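Local coordinates for protein asteropsin A (Asteropus, PDB 3Q8J) that is of uncertain function but folds as a disulfide-rich marine-sponge cystine-knot miniprotein of the knottin type, probably toxin-like, at residues C17-L23 against T33-L37. Numbering follows the deposited sequence.
Sequences CCPGLGL and TCYYL. With MOH (methanol), chain J.
Leu-23, in rotamer mt, lays its side chain over the C-terminal half of strand 31-36: CD1 is 4.1 Å from Cys-34 CB, and CD2 is 4.4 Å from Tyr-36 CB. Leu-23 and Tyr-36 form an antiparallel non-hydrogen-bonded pair (CA-CA 4.7 Å) with both side chains on one sheet face. CA-H...O contacts line this pairing, Leu-23 CA to Tyr-35 O at 3.3 Å and Tyr-36 CA to Gly-22 O at 3.5 Å. Cys-17 and Cys-34, both chi1 m and both touching Cys-10, join SG to SG at 2.0 Å with chi3 -105°; with Cys-3/Cys-18 and Cys-10/Cys-25 this gives the I-IV, II-V, III-VI connectivity of the inhibitor cystine knot, whose III-VI bond threads the ring of the other two disulfides and their connecting backbone. Leu-37 N donates to Gly-22 O at 2.9 Å and 175°, holding the C-terminal residue beside the loop. Gly-22 turns at phi/psi 77/14, where a CB would clash with Tyr-36 CE2 and Leu-37 OXT. Tyr-36, chi1 t (177°), brings CD2 to 3.2 Å from Leu-21 O, which lies at the ring edge. Cys-17 N donates to methanol O, probably from the crystallisation liquor, at 2.8 Å.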
loop_
_atom_site.group_PDB
_atom_site.type_symbol
_atom_site.label_atom_id
_atom_site.label_comp_id
_atom_site.label_asym_id
_atom_site.label_seq_id
_atom_site.Cartn_x
_atom_site.Cartn_y
_atom_site.Cartn_z
ATOM N N CYS A 17 0.872 -2.918 0.087
ATOM C CA CYS A 17 1.374 -2.452 1.368
ATOM C C CYS A 17 1.810 -3.635 2.266
ATOM O O CYS A 17 1.144 -4.662 2.294
ATOM C CB CYS A 17 0.332 -1.625 2.106
ATOM S SG CYS A 17 -0.270 -0.191 1.147
ATOM N N CYS A 18 2.891 -3.430 2.982
ATOM C CA CYS A 18 3.353 -4.461 3.898
ATOM C C CYS A 18 2.313 -4.690 5.014
ATOM O O CYS A 18 1.745 -3.740 5.533
ATOM C CB CYS A 18 4.645 -4.085 4.543
ATOM S SG CYS A 18 6.058 -3.847 3.402
ATOM N N PRO A 19 2.105 -5.981 5.383
ATOM C CA PRO A 19 1.047 -6.311 6.353
ATOM C C PRO A 19 1.489 -6.100 7.804
ATOM O O PRO A 19 2.683 -6.018 8.148
ATOM C CB PRO A 19 0.757 -7.790 6.026
ATOM C CG PRO A 19 2.147 -8.325 5.519
ATOM C CD PRO A 19 2.654 -7.181 4.746
ATOM N N GLY A 20 0.498 -6.060 8.670
ATOM C CA GLY A 20 0.721 -5.934 10.111
ATOM C C GLY A 20 0.925 -4.543 10.668
ATOM O O GLY A 20 1.231 -4.367 11.814
ATOM N N LEU A 21 0.735 -3.537 9.733
ATOM C CA LEU A 21 1.103 -2.164 10.017
ATOM C C LEU A 21 -0.049 -1.180 9.906
ATOM O O LEU A 21 0.123 0.009 9.992
ATOM C CB LEU A 21 2.250 -1.743 9.084
ATOM C CG LEU A 21 3.533 -2.516 9.219
ATOM C CD1 LEU A 21 4.491 -2.078 8.100
ATOM C CD2 LEU A 21 4.145 -2.294 10.633
ATOM N N GLY A 22 -1.301 -1.686 9.720
ATOM C CA GLY A 22 -2.455 -0.817 9.563
ATOM C C GLY A 22 -2.584 -0.179 8.192
ATOM O O GLY A 22 -3.370 0.787 8.052
ATOM N N LEU A 23 -1.853 -0.655 7.191
ATOM C CA LEU A 23 -1.799 0.061 5.926
ATOM C C LEU A 23 -2.863 -0.421 4.925
ATOM O O LEU A 23 -3.102 -1.599 4.718
ATOM C CB LEU A 23 -0.413 -0.142 5.286
ATOM C CG LEU A 23 0.749 0.411 6.159
ATOM C CD1 LEU A 23 2.084 0.010 5.470
ATOM C CD2 LEU A 23 0.590 1.900 6.412
ATOM N N THR A 33 -1.328 4.922 -2.451
ATOM C CA THR A 33 -0.343 5.226 -1.446
ATOM C C THR A 33 -0.759 4.489 -0.190
ATOM O O THR A 33 -1.932 4.424 0.142
ATOM C CB THR A 33 -0.221 6.736 -1.274
ATOM O OG1 THR A 33 0.138 7.333 -2.482
ATOM C CG2 THR A 33 0.805 7.097 -0.206
ATOM N N CYS A 34 0.232 3.924 0.551
ATOM C CA CYS A 34 -0.085 3.215 1.758
ATOM C C CYS A 34 -0.405 4.211 2.871
ATOM O O CYS A 34 0.433 5.065 3.219
ATOM C CB CYS A 34 1.064 2.343 2.199
ATOM S SG CYS A 34 1.398 0.987 1.010
ATOM N N TYR A 35 -1.597 4.107 3.403
ATOM C CA TYR A 35 -2.153 5.010 4.388
ATOM C C TYR A 35 -2.454 4.247 5.662
ATOM O O TYR A 35 -2.973 3.118 5.606
ATOM C CB TYR A 35 -3.444 5.645 3.810
ATOM C CG TYR A 35 -4.096 6.601 4.723
ATOM C CD1 TYR A 35 -5.189 6.234 5.493
ATOM C CD2 TYR A 35 -3.643 7.906 4.814
ATOM C CE1 TYR A 35 -5.792 7.163 6.365
ATOM C CE2 TYR A 35 -4.225 8.830 5.649
ATOM C CZ TYR A 35 -5.312 8.471 6.424
ATOM O OH TYR A 35 -5.906 9.400 7.188
ATOM N N TYR A 36 -2.125 4.821 6.826
ATOM C CA TYR A 36 -2.373 4.167 8.079
ATOM C C TYR A 36 -3.808 4.404 8.628
ATOM O O TYR A 36 -4.256 5.512 8.743
ATOM C CB TYR A 36 -1.363 4.720 9.163
ATOM C CG TYR A 36 -1.627 4.119 10.516
ATOM C CD1 TYR A 36 -2.440 4.690 11.446
ATOM C CD2 TYR A 36 -1.058 2.868 10.806
ATOM C CE1 TYR A 36 -2.764 4.046 12.636
ATOM C CE2 TYR A 36 -1.353 2.220 12.009
ATOM C CZ TYR A 36 -2.247 2.815 12.911
ATOM O OH TYR A 36 -2.535 2.094 14.056
ATOM N N LEU A 37 -4.431 3.267 8.980
ATOM C CA LEU A 37 -5.671 3.281 9.754
ATOM C C LEU A 37 -5.495 2.577 11.080
ATOM O O LEU A 37 -6.151 2.989 12.079
ATOM C CB LEU A 37 -6.831 2.803 8.983
ATOM C CG LEU A 37 -7.439 3.840 7.969
ATOM C CD1 LEU A 37 -8.310 3.158 7.020
ATOM C CD2 LEU A 37 -8.138 5.007 8.708
ATOM O OXT LEU A 37 -4.764 1.549 11.072
HETATM C C MOH J . -2.908 -3.147 0.819
HETATM O O MOH J . -1.925 -3.175 -0.369
#